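Local coordinates for colicin-B (Escherichia coli, PDB 1RH1), which forms channels in the cytoplasmic membrane of Escherichia coli and closely related bacteria, depolarizing it and dissipating the energy of the cell, at residues G16-V21 and S118-V123; N163-K168 and V192-A197; A216-N221 and V268-P273; G258-S263 and S295-A300. All blocks are in the same frame, centred on the assembly; numbering follows the deposited sequence.

Contact 1: G16-V21 and S118-V123; sequences GDTMVV and SRPAAV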
loop_
_atom_site.group_PDB
_atom_site.type_symbol
_atom_site.label_atom_id
_atom_site.label_comp_id
_atom_site.label_asym_id
_atom_site.label_seq_id
_atom_site.Cartn_x
_atom_site.Cartn_y
_atom_site.Cartn_z
ATOM N N GLY A 16 3.766 -1.484 -7.771
ATOM C CA GLY A 16 2.515 -1.131 -8.444
ATOM C C GLY A 16 1.800 0.129 -7.944
ATOM O O GLY A 16 0.661 0.376 -8.357
ATOM N N ASP A 17 2.512 0.948 -7.131
ATOM C CA ASP A 17 2.048 2.083 -6.331
ATOM C C ASP A 17 0.694 1.795 -5.667
ATOM O O ASP A 17 -0.376 2.368 -5.874
ATOM C CB ASP A 17 2.028 3.385 -7.200
ATOM C CG ASP A 17 0.983 3.638 -8.283
ATOM O OD1 ASP A 17 0.242 4.614 -8.148
ATOM O OD2 ASP A 17 0.932 2.906 -9.272
ATOM N N THR A 18 0.919 0.784 -4.805
ATOM C CA THR A 18 0.015 0.063 -3.906
ATOM C C THR A 18 -0.918 -0.928 -4.617
ATOM O O THR A 18 -1.914 -1.367 -4.033
ATOM C CB THR A 18 -0.885 1.031 -3.042
ATOM O OG1 THR A 18 -0.270 2.317 -2.937
ATOM C CG2 THR A 18 -1.092 0.441 -1.634
ATOM N N MET A 19 -0.636 -1.361 -5.851
ATOM C CA MET A 19 -1.544 -2.273 -6.527
ATOM C C MET A 19 -1.107 -3.732 -6.575
ATOM O O MET A 19 0.060 -4.052 -6.818
ATOM C CB MET A 19 -1.782 -1.753 -7.935
ATOM C CG MET A 19 -2.670 -0.533 -7.943
ATOM S SD MET A 19 -2.531 0.329 -9.520
ATOM C CE MET A 19 -3.821 -0.453 -10.442
ATOM N N VAL A 20 -2.067 -4.636 -6.324
ATOM C CA VAL A 20 -1.830 -6.079 -6.354
ATOM C C VAL A 20 -2.088 -6.586 -7.769
ATOM O O VAL A 20 -2.857 -5.964 -8.498
ATOM C CB VAL A 20 -2.761 -6.839 -5.336
ATOM C CG1 VAL A 20 -2.823 -6.068 -4.017
ATOM C CG2 VAL A 20 -4.190 -6.955 -5.833
ATOM N N VAL A 21 -1.476 -7.684 -8.227
ATOM C CA VAL A 21 -1.725 -8.154 -9.584
ATOM C C VAL A 21 -2.968 -9.005 -9.772
ATOM O O VAL A 21 -3.340 -9.870 -8.977
ATOM C CB VAL A 21 -0.471 -8.903 -10.052
ATOM C CG1 VAL A 21 -0.694 -9.910 -11.166
ATOM C CG2 VAL A 21 0.417 -7.844 -10.677
ATOM N N SER A 118 -1.849 7.572 0.738
ATOM C CA SER A 118 -0.717 6.764 0.304
ATOM C C SER A 118 -1.071 5.911 -0.898
ATOM O O SER A 118 -0.436 4.888 -1.180
ATOM C CB SER A 118 -0.210 5.854 1.425
ATOM O OG SER A 118 -0.952 4.645 1.488
ATOM N N ARG A 119 -2.118 6.365 -1.585
ATOM C CA ARG A 119 -2.629 5.675 -2.729
ATOM C C ARG A 119 -3.028 6.703 -3.750
ATOM O O ARG A 119 -3.638 7.716 -3.389
ATOM C CB ARG A 119 -3.830 4.854 -2.345
ATOM C CG ARG A 119 -3.396 3.458 -1.954
ATOM C CD ARG A 119 -4.555 2.468 -1.884
ATOM N NE ARG A 119 -5.312 2.522 -3.118
ATOM C CZ ARG A 119 -5.063 1.759 -4.175
ATOM N NH1 ARG A 119 -4.095 0.841 -4.210
ATOM N NH2 ARG A 119 -5.786 2.016 -5.246
ATOM N N PRO A 120 -2.734 6.458 -5.040
ATOM C CA PRO A 120 -2.876 7.430 -6.098
ATOM C C PRO A 120 -4.326 7.874 -6.255
ATOM O O PRO A 120 -5.215 7.310 -5.615
ATOM C CB PRO A 120 -2.293 6.711 -7.269
ATOM C CG PRO A 120 -2.773 5.325 -7.072
ATOM C CD PRO A 120 -2.493 5.147 -5.612
ATOM N N ALA A 121 -4.583 8.935 -7.011
ATOM C CA ALA A 121 -5.931 9.415 -7.227
ATOM C C ALA A 121 -6.202 9.298 -8.719
ATOM O O ALA A 121 -5.277 9.398 -9.532
ATOM C CB ALA A 121 -6.042 10.855 -6.809
ATOM N N ALA A 122 -7.458 9.102 -9.121
ATOM C CA ALA A 122 -7.735 8.872 -10.516
ATOM C C ALA A 122 -8.937 9.607 -11.020
ATOM O O ALA A 122 -9.881 9.824 -10.275
ATOM C CB ALA A 122 -7.969 7.399 -10.751
ATOM N N VAL A 123 -8.878 10.012 -12.286
ATOM C CA VAL A 123 -10.014 10.568 -12.978
ATOM C C VAL A 123 -10.112 9.965 -14.393
ATOM O O VAL A 123 -9.174 10.038 -15.175
ATOM C CB VAL A 123 -9.878 12.110 -13.045
ATOM C CG1 VAL A 123 -11.132 12.662 -13.720
ATOM C CG2 VAL A 123 -9.815 12.766 -11.659
#
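Arg119 and Thr18 meet through a bend in the arginine chain. CG of Arg119 lies anti to the carbonyl carbon (chi1 -91°), and a turn at chi3 (52°) places NE. NH1 then approaches Thr18, 3.4 Å from Thr18 CB. The carbonyl of Thr18 lies at the edge of the guanidinium, in its plane, with Thr18 O 3.1 Å from Arg119 NH1. The methylene CG of Arg119 passes 3.5 Å from Thr18 OG1. That hydroxyl also sits 3.1 Å from Ser118 O, a weak hydrogen bond at most. The other ends of the guanidinium are held elsewhere. NE forms a salt bridge with Glu256, NH2 bonds to Gly258 O, and Tyr259 adds a cation-pi contact. Asp17 crosses Pro120 at a slant, and its OD1 comes 3.3 Å from Pro120 CG. The other carboxylate oxygen, OD2, makes a salt bridge with Arg170. Asp17 and Pro120 both touch Ile188. A weak backbone bond from Met19 N to Gly16 O (3.3 Å) closes the turn that carries Asp17 and Thr18. Asp17 to Val21 belong to the TonB box. Here the start of that motif packs against the loop leading into strand 121-128, and Val20 continues it as a short parallel strand beside 260-262.

Contact 2: N163-K168 and V192-A197; sequences NNVPVK and VPVVDA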
loop_
_atom_site.group_PDB
_atom_site.type_symbol
_atom_site.label_atom_id
_atom_site.label_comp_id
_atom_site.label_asym_id
_atom_site.label_seq_id
_atom_site.Cartn_x
_atom_site.Cartn_y
_atom_site.Cartn_z
ATOM N N ASN A 163 15.557 0.881 -16.163
ATOM C CA ASN A 163 15.441 1.506 -14.865
ATOM C C ASN A 163 14.179 2.337 -14.865
ATOM O O ASN A 163 13.690 2.788 -15.907
ATOM C CB ASN A 163 16.604 2.427 -14.561
ATOM C CG ASN A 163 17.900 1.696 -14.263
ATOM O OD1 ASN A 163 18.220 1.363 -13.120
ATOM N ND2 ASN A 163 18.663 1.418 -15.324
ATOM N N ASN A 164 13.644 2.512 -13.659
ATOM C CA ASN A 164 12.427 3.277 -13.491
ATOM C C ASN A 164 12.706 4.749 -13.294
ATOM O O ASN A 164 13.601 5.133 -12.540
ATOM C CB ASN A 164 11.650 2.756 -12.303
ATOM C CG ASN A 164 11.138 1.320 -12.427
ATOM O OD1 ASN A 164 10.881 0.668 -11.418
ATOM N ND2 ASN A 164 10.954 0.726 -13.599
ATOM N N VAL A 165 11.972 5.575 -14.029
ATOM C CA VAL A 165 12.066 7.010 -13.880
ATOM C C VAL A 165 10.901 7.526 -13.030
ATOM O O VAL A 165 9.758 7.105 -13.178
ATOM C CB VAL A 165 12.097 7.625 -15.301
ATOM C CG1 VAL A 165 10.863 7.301 -16.111
ATOM C CG2 VAL A 165 12.195 9.131 -15.163
ATOM N N PRO A 166 11.150 8.417 -12.075
ATOM C CA PRO A 166 10.124 9.127 -11.324
ATOM C C PRO A 166 9.080 9.785 -12.187
ATOM O O PRO A 166 9.476 10.525 -13.070
ATOM C CB PRO A 166 10.925 10.080 -10.529
ATOM C CG PRO A 166 12.125 9.256 -10.169
ATOM C CD PRO A 166 12.465 8.600 -11.472
ATOM N N VAL A 167 7.778 9.524 -12.039
ATOM C CA VAL A 167 6.744 10.199 -12.843
ATOM C C VAL A 167 5.720 10.960 -12.000
ATOM O O VAL A 167 5.604 10.694 -10.790
ATOM C CB VAL A 167 5.938 9.205 -13.753
ATOM C CG1 VAL A 167 6.811 8.685 -14.867
ATOM C CG2 VAL A 167 5.443 8.027 -12.950
ATOM N N LYS A 168 4.978 11.914 -12.594
ATOM C CA LYS A 168 3.939 12.613 -11.833
ATOM C C LYS A 168 2.492 12.287 -12.159
ATOM O O LYS A 168 1.593 12.547 -11.360
ATOM C CB LYS A 168 4.045 14.132 -11.948
ATOM C CG LYS A 168 4.134 14.724 -13.313
ATOM C CD LYS A 168 4.125 16.227 -13.223
ATOM C CE LYS A 168 4.509 16.693 -14.616
ATOM N NZ LYS A 168 4.260 18.109 -14.748
ATOM N N VAL A 192 7.902 4.881 -13.474
ATOM C CA VAL A 192 7.621 4.169 -14.732
ATOM C C VAL A 192 8.887 3.603 -15.381
ATOM O O VAL A 192 9.869 4.330 -15.491
ATOM C CB VAL A 192 6.901 5.147 -15.712
ATOM C CG1 VAL A 192 6.990 4.750 -17.186
ATOM C CG2 VAL A 192 5.423 5.091 -15.387
ATOM N N PRO A 193 8.979 2.364 -15.866
ATOM C CA PRO A 193 10.154 1.828 -16.569
ATOM C C PRO A 193 10.636 2.496 -17.842
ATOM O O PRO A 193 9.827 2.728 -18.744
ATOM C CB PRO A 193 9.826 0.386 -16.825
ATOM C CG PRO A 193 8.323 0.380 -16.792
ATOM C CD PRO A 193 8.006 1.317 -15.637
ATOM N N VAL A 194 11.936 2.835 -17.911
ATOM C CA VAL A 194 12.514 3.332 -19.155
ATOM C C VAL A 194 12.903 2.128 -20.038
ATOM O O VAL A 194 13.542 1.173 -19.568
ATOM C CB VAL A 194 13.735 4.205 -18.823
ATOM C CG1 VAL A 194 14.467 4.710 -20.057
ATOM C CG2 VAL A 194 13.218 5.409 -18.075
ATOM N N VAL A 195 12.426 2.097 -21.299
ATOM C CA VAL A 195 12.778 1.045 -22.249
ATOM C C VAL A 195 13.427 1.702 -23.442
ATOM O O VAL A 195 13.291 2.911 -23.675
ATOM C CB VAL A 195 11.576 0.203 -22.814
ATOM C CG1 VAL A 195 10.845 -0.476 -21.674
ATOM C CG2 VAL A 195 10.626 1.074 -23.617
ATOM N N ASP A 196 14.056 0.821 -24.231
ATOM C CA ASP A 196 14.857 1.250 -25.368
ATOM C C ASP A 196 14.406 0.945 -26.785
ATOM O O ASP A 196 14.270 -0.215 -27.174
ATOM C CB ASP A 196 16.259 0.695 -25.222
ATOM C CG ASP A 196 17.265 1.789 -25.497
ATOM O OD1 ASP A 196 17.751 2.372 -24.523
ATOM O OD2 ASP A 196 17.541 2.064 -26.674
ATOM N N ALA A 197 14.206 2.026 -27.548
ATOM C CA ALA A 197 13.910 1.938 -28.960
ATOM C C ALA A 197 15.236 1.747 -29.685
ATOM O O ALA A 197 16.244 2.419 -29.470
ATOM C CB ALA A 197 13.253 3.213 -29.441
#
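The amide of Asn164 points its ND2 onto one face of the Pro193 ring, near the middle. ND2 is 3.3 Å from Pro193 CA and 3.4 Å from Pro193 CB. CG of Asn164 is anti to the carbonyl carbon (chi1 -64°), and from there the amide reaches over the ring. The proline nitrogen can neither donate nor accept, so ND2 only packs on the ring. The backbones of Asn164 and Pro193 form an antiparallel non-hydrogen-bonded pair. Next to it, Val165 and Val192 are a hydrogen-bonded pair, joined by Val165 N to Val192 O (2.8 Å) and Val192 N to Val165 O (2.9 Å). Val194 N also bonds to Asn163 O at 2.7 Å, nearly straight at 169°. Strand 163-167 thus lines the edge of 192-196, which is part of the long strand 189-201 in a mixed beta sheet. On the other side of 189-201 lies strand 266-271, running parallel to it. On the face opposite Asn164 and Pro193, which Asn163 shares, valines meet. Val165 CG1 lies 3.6 Å from Val194 CG2, the two side chains crossing at about a right angle. Val165 also touches Ile269 and Pro159. Farther along, Val167 CG1 packs on Val192 CB at 3.6 Å, again nearly perpendicular. Backbone bonds between Val167 and Met190 continue the pairing.

Contact 3: A216-N221 and V268-P273; sequences APVSPN and VIVRFP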
loop_
_atom_site.group_PDB
_atom_site.type_symbol
_atom_site.label_atom_id
_atom_site.label_comp_id
_atom_site.label_asym_id
_atom_site.label_seq_id
_atom_site.Cartn_x
_atom_site.Cartn_y
_atom_site.Cartn_z
ATOM N N ALA A 216 10.320 -0.788 -30.058
ATOM C CA ALA A 216 10.415 -0.715 -28.610
ATOM C C ALA A 216 9.553 -1.727 -27.899
ATOM O O ALA A 216 8.437 -1.980 -28.355
ATOM C CB ALA A 216 9.976 0.614 -28.113
ATOM N N PRO A 217 10.007 -2.325 -26.787
ATOM C CA PRO A 217 9.204 -3.211 -25.964
ATOM C C PRO A 217 8.142 -2.562 -25.076
ATOM O O PRO A 217 8.261 -2.446 -23.847
ATOM C CB PRO A 217 10.245 -3.986 -25.208
ATOM C CG PRO A 217 11.319 -2.964 -24.987
ATOM C CD PRO A 217 11.396 -2.319 -26.347
ATOM N N VAL A 218 7.086 -2.104 -25.761
ATOM C CA VAL A 218 5.882 -1.624 -25.110
ATOM C C VAL A 218 5.230 -2.864 -24.517
ATOM O O VAL A 218 4.709 -2.821 -23.398
ATOM C CB VAL A 218 4.972 -0.984 -26.115
ATOM C CG1 VAL A 218 3.717 -0.492 -25.442
ATOM C CG2 VAL A 218 5.736 0.146 -26.779
ATOM N N SER A 219 5.265 -3.960 -25.317
ATOM C CA SER A 219 4.993 -5.338 -24.885
ATOM C C SER A 219 3.658 -5.512 -24.171
ATOM O O SER A 219 2.690 -5.028 -24.771
ATOM C CB SER A 219 6.254 -5.676 -24.065
ATOM O OG SER A 219 6.544 -7.061 -23.980
ATOM N N PRO A 220 3.436 -6.122 -22.987
ATOM C CA PRO A 220 4.125 -7.271 -22.390
ATOM C C PRO A 220 3.662 -8.590 -22.982
ATOM O O PRO A 220 2.512 -8.709 -23.413
ATOM C CB PRO A 220 3.880 -7.150 -20.881
ATOM C CG PRO A 220 2.506 -6.563 -20.816
ATOM C CD PRO A 220 2.499 -5.583 -22.001
ATOM N N ASN A 221 4.610 -9.545 -23.029
ATOM C CA ASN A 221 4.480 -10.857 -23.670
ATOM C C ASN A 221 4.361 -10.816 -25.204
ATOM O O ASN A 221 4.679 -11.780 -25.901
ATOM C CB ASN A 221 3.261 -11.625 -23.135
ATOM C CG ASN A 221 3.348 -11.991 -21.662
ATOM O OD1 ASN A 221 4.111 -12.887 -21.289
ATOM N ND2 ASN A 221 2.572 -11.316 -20.801
ATOM N N VAL A 268 5.295 2.513 -20.427
ATOM C CA VAL A 268 6.739 2.688 -20.332
ATOM C C VAL A 268 7.144 4.011 -20.946
ATOM O O VAL A 268 6.332 4.679 -21.580
ATOM C CB VAL A 268 7.526 1.567 -21.074
ATOM C CG1 VAL A 268 7.216 0.197 -20.513
ATOM C CG2 VAL A 268 7.141 1.561 -22.533
ATOM N N ILE A 269 8.397 4.414 -20.778
ATOM C CA ILE A 269 8.858 5.602 -21.456
ATOM C C ILE A 269 9.891 5.086 -22.418
ATOM O O ILE A 269 10.940 4.549 -22.065
ATOM C CB ILE A 269 9.446 6.607 -20.442
ATOM C CG1 ILE A 269 8.302 7.329 -19.757
ATOM C CG2 ILE A 269 10.320 7.635 -21.129
ATOM C CD1 ILE A 269 8.776 8.346 -18.728
ATOM N N VAL A 270 9.494 5.201 -23.679
ATOM C CA VAL A 270 10.322 4.758 -24.782
ATOM C C VAL A 270 11.283 5.888 -25.067
ATOM O O VAL A 270 10.880 7.011 -25.372
ATOM C CB VAL A 270 9.461 4.479 -26.015
ATOM C CG1 VAL A 270 10.384 4.040 -27.120
ATOM C CG2 VAL A 270 8.454 3.376 -25.768
ATOM N N ARG A 271 12.557 5.527 -24.935
ATOM C CA ARG A 271 13.705 6.402 -25.187
ATOM C C ARG A 271 14.346 6.097 -26.554
ATOM O O ARG A 271 14.814 4.983 -26.797
ATOM C CB ARG A 271 14.659 6.170 -24.030
ATOM C CG ARG A 271 16.011 6.833 -24.106
ATOM C CD ARG A 271 16.829 6.419 -22.911
ATOM N NE ARG A 271 17.543 7.594 -22.482
ATOM C CZ ARG A 271 18.635 7.537 -21.725
ATOM N NH1 ARG A 271 19.133 6.361 -21.320
ATOM N NH2 ARG A 271 19.230 8.684 -21.365
ATOM N N PHE A 272 14.407 7.042 -27.489
ATOM C CA PHE A 272 14.945 6.760 -28.811
ATOM C C PHE A 272 16.477 6.785 -28.919
ATOM O O PHE A 272 17.130 7.135 -27.934
ATOM C CB PHE A 272 14.279 7.747 -29.750
ATOM C CG PHE A 272 12.823 7.364 -29.938
ATOM C CD1 PHE A 272 12.468 6.477 -30.953
ATOM C CD2 PHE A 272 11.837 7.882 -29.093
ATOM C CE1 PHE A 272 11.133 6.111 -31.114
ATOM C CE2 PHE A 272 10.502 7.512 -29.262
ATOM C CZ PHE A 272 10.147 6.627 -30.272
ATOM N N PRO A 273 17.150 6.374 -30.013
ATOM C CA PRO A 273 18.590 6.196 -30.047
ATOM C C PRO A 273 19.447 7.441 -30.017
ATOM O O PRO A 273 19.014 8.565 -30.279
ATOM C CB PRO A 273 18.834 5.367 -31.293
ATOM C CG PRO A 273 17.596 4.555 -31.433
ATOM C CD PRO A 273 16.577 5.631 -31.138
#
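An inverse gamma turn centred on Pro217 follows strand 213-216 and packs against strand 266-271. The turn is closed by the backbone bond from Val218 N to Ala216 O (2.9 Å). The methyl CB of Ala216 sits by the fork of Val270, 3.6 Å from Val270 CG1 and 3.9 Å from Val270 CG2. CG1 of Val270 is anti to the backbone N (chi1 179°), a rotation that presents both methyls to Ala216 CB. Val218 reaches Val270 more loosely, with Val218 CG2 4.3 Å from Val270 CG2. Two residues earlier in the strand, Val268 CG2 lies 4.3 Å from Val218 CA and 4.4 Å from Pro217 O. The side-chain contacts between the two segments are apolar. Within its own segment, Val270 also lays CG1 over one face of the Phe272 ring, 4.0 Å above the plane and offset toward the rim. Leu227 from strand 225-228 touches Ala216, Val270 and Phe272. Val195 packs on Pro217, Val268 and Val270, and Ile283 on Val268 and Val270. Valine, leucine and isoleucine side chains from several strands thus meet in a buried hydrophobic core, here between strand 266-271 and the turn that leads from 213-216 toward 225-228.

Contact 4: G258-S263 and S295-A300; sequences GYTMSS and SQRQEA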
loop_
_atom_site.group_PDB
_atom_site.type_symbol
_atom_site.label_atom_id
_atom_site.label_comp_id
_atom_site.label_asym_id
_atom_site.label_seq_id
_atom_site.Cartn_x
_atom_site.Cartn_y
_atom_site.Cartn_z
ATOM N N GLY A 258 -7.495 2.201 -8.784
ATOM C CA GLY A 258 -7.686 0.779 -8.638
ATOM C C GLY A 258 -6.679 0.106 -7.727
ATOM O O GLY A 258 -5.634 0.639 -7.388
ATOM N N TYR A 259 -7.021 -1.106 -7.313
ATOM C CA TYR A 259 -6.163 -1.929 -6.489
ATOM C C TYR A 259 -5.498 -3.090 -7.232
ATOM O O TYR A 259 -4.552 -3.673 -6.690
ATOM C CB TYR A 259 -6.962 -2.476 -5.339
ATOM C CG TYR A 259 -7.332 -1.441 -4.311
ATOM C CD1 TYR A 259 -6.631 -1.419 -3.106
ATOM C CD2 TYR A 259 -8.397 -0.564 -4.539
ATOM C CE1 TYR A 259 -6.999 -0.528 -2.105
ATOM C CE2 TYR A 259 -8.773 0.340 -3.539
ATOM C CZ TYR A 259 -8.070 0.337 -2.326
ATOM O OH TYR A 259 -8.493 1.147 -1.296
ATOM N N THR A 260 -5.942 -3.481 -8.438
ATOM C CA THR A 260 -5.288 -4.555 -9.188
ATOM C C THR A 260 -4.746 -4.151 -10.560
ATOM O O THR A 260 -5.441 -3.462 -11.303
ATOM C CB THR A 260 -6.225 -5.773 -9.431
ATOM O OG1 THR A 260 -7.405 -5.209 -9.966
ATOM C CG2 THR A 260 -6.597 -6.591 -8.224
ATOM N N MET A 261 -3.513 -4.526 -10.933
ATOM C CA MET A 261 -3.044 -4.296 -12.290
ATOM C C MET A 261 -3.125 -5.593 -13.059
ATOM O O MET A 261 -2.587 -6.604 -12.612
ATOM C CB MET A 261 -1.588 -3.789 -12.346
ATOM C CG MET A 261 -0.628 -4.043 -11.170
ATOM S SD MET A 261 0.933 -3.104 -11.247
ATOM C CE MET A 261 0.300 -1.444 -11.093
ATOM N N SER A 262 -3.854 -5.569 -14.190
ATOM C CA SER A 262 -4.022 -6.692 -15.128
ATOM C C SER A 262 -2.639 -7.136 -15.600
ATOM O O SER A 262 -1.801 -6.270 -15.877
ATOM C CB SER A 262 -4.885 -6.220 -16.312
ATOM O OG SER A 262 -4.971 -7.105 -17.423
ATOM N N SER A 263 -2.324 -8.440 -15.696
ATOM C CA SER A 263 -0.949 -8.828 -16.005
ATOM C C SER A 263 -0.461 -8.426 -17.393
ATOM O O SER A 263 0.745 -8.319 -17.614
ATOM C CB SER A 263 -0.778 -10.339 -15.859
ATOM O OG SER A 263 -1.260 -11.039 -17.001
ATOM N N SER A 295 -16.251 -9.012 -14.196
ATOM C CA SER A 295 -16.713 -9.546 -12.917
ATOM C C SER A 295 -15.583 -10.196 -12.113
ATOM O O SER A 295 -15.503 -10.025 -10.892
ATOM C CB SER A 295 -17.776 -10.579 -13.162
ATOM O OG SER A 295 -18.793 -10.022 -13.976
ATOM N N GLN A 296 -14.692 -10.942 -12.790
ATOM C CA GLN A 296 -13.534 -11.561 -12.159
ATOM C C GLN A 296 -12.659 -10.535 -11.479
ATOM O O GLN A 296 -12.250 -10.723 -10.329
ATOM C CB GLN A 296 -12.602 -12.252 -13.129
ATOM C CG GLN A 296 -12.811 -13.693 -13.528
ATOM C CD GLN A 296 -11.486 -14.256 -14.037
ATOM O OE1 GLN A 296 -11.306 -14.551 -15.222
ATOM N NE2 GLN A 296 -10.509 -14.396 -13.132
ATOM N N ARG A 297 -12.389 -9.466 -12.259
ATOM C CA ARG A 297 -11.545 -8.367 -11.819
ATOM C C ARG A 297 -12.251 -7.482 -10.813
ATOM O O ARG A 297 -11.583 -6.942 -9.932
ATOM C CB ARG A 297 -11.095 -7.484 -12.990
ATOM C CG ARG A 297 -10.037 -6.476 -12.539
ATOM C CD ARG A 297 -9.426 -5.739 -13.703
ATOM N NE ARG A 297 -8.371 -4.831 -13.270
ATOM C CZ ARG A 297 -7.738 -4.039 -14.140
ATOM N NH1 ARG A 297 -8.027 -4.026 -15.446
ATOM N NH2 ARG A 297 -6.781 -3.251 -13.686
ATOM N N GLN A 298 -13.577 -7.335 -10.894
ATOM C CA GLN A 298 -14.260 -6.523 -9.914
ATOM C C GLN A 298 -14.269 -7.158 -8.537
ATOM O O GLN A 298 -14.250 -6.421 -7.557
ATOM C CB GLN A 298 -15.685 -6.256 -10.321
ATOM C CG GLN A 298 -16.238 -5.087 -9.527
ATOM C CD GLN A 298 -15.346 -3.850 -9.573
ATOM O OE1 GLN A 298 -15.387 -3.037 -10.503
ATOM N NE2 GLN A 298 -14.509 -3.708 -8.548
ATOM N N GLU A 299 -14.261 -8.497 -8.420
ATOM C CA GLU A 299 -14.194 -9.116 -7.106
ATOM C C GLU A 299 -12.770 -9.101 -6.611
ATOM O O GLU A 299 -12.540 -8.942 -5.415
ATOM C CB GLU A 299 -14.713 -10.553 -7.143
ATOM C CG GLU A 299 -16.184 -10.641 -7.599
ATOM C CD GLU A 299 -17.180 -9.569 -7.085
ATOM O OE1 GLU A 299 -17.267 -9.332 -5.862
ATOM O OE2 GLU A 299 -17.872 -8.971 -7.930
ATOM N N ALA A 300 -11.810 -9.200 -7.544
ATOM C CA ALA A 300 -10.395 -9.092 -7.218
ATOM C C ALA A 300 -10.109 -7.713 -6.615
ATOM O O ALA A 300 -9.325 -7.570 -5.671
ATOM C CB ALA A 300 -9.571 -9.273 -8.484
#
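Arg297 reaches from the helix across Thr260, the two side chains sliding past each other in opposite directions. CG of Arg297 is anti to the backbone N (chi1 -171°), and the chain stays extended to NE. NH2 of Arg297 donates to Thr260 O at 2.7 Å, with an angle of 155° at the hydrogen. The oxygen lies at the edge of the guanidinium, close to its plane. NE of Arg297 adds a straighter but long and weak bond to Thr260 OG1 (3.5 Å). Two neighbouring nitrogens thus reach the carbonyl and the hydroxyl of one residue. Over one face of the guanidinium sits Ser262 CB, 3.8 Å above the plane and toward the rim. The remaining nitrogen, NH1, forms a salt bridge with Asp173, so the buried charge also has an acidic partner. The methyl of Thr260 meets the helix one turn on, with CG2 4.0 Å from Ala300 CB. Thr260 OG1 also has a weak bond to Glu301, whose other oxygen takes the backbone N of Tyr259. The helix segment runs roughly antiparallel to strand 260-262. That strand pairs in parallel with 20-22, and Trp22 touches both Thr260 and Ala300. Met175 of strand 169-176 packs on Arg297 and Gln298.

In the fold
All four contacts lie within the first 300 residues, in the part of the chain that precedes the pore-forming region. Contacts 1 and 4 have centres about 12 Å apart and share the two-stranded parallel sheet of 20-22 and 260-262. Contacts 2 and 3, about 9 Å apart, share the mixed sheet, where strands 189-201 and 266-271 are neighbours. The two groups have centres 17 to 24 Å apart and meet where Pro220 packs on Ser263. Contact 1 closes before contact 2 opens, and contact 2 before contact 3. Contacts 3 and 4 alternate along the chain: strand 260-262 of contact 4 comes just before strand 266-271 of contact 3. The TonB box is thus joined to the same domain from which helix 291-340 leads toward the pore-forming region.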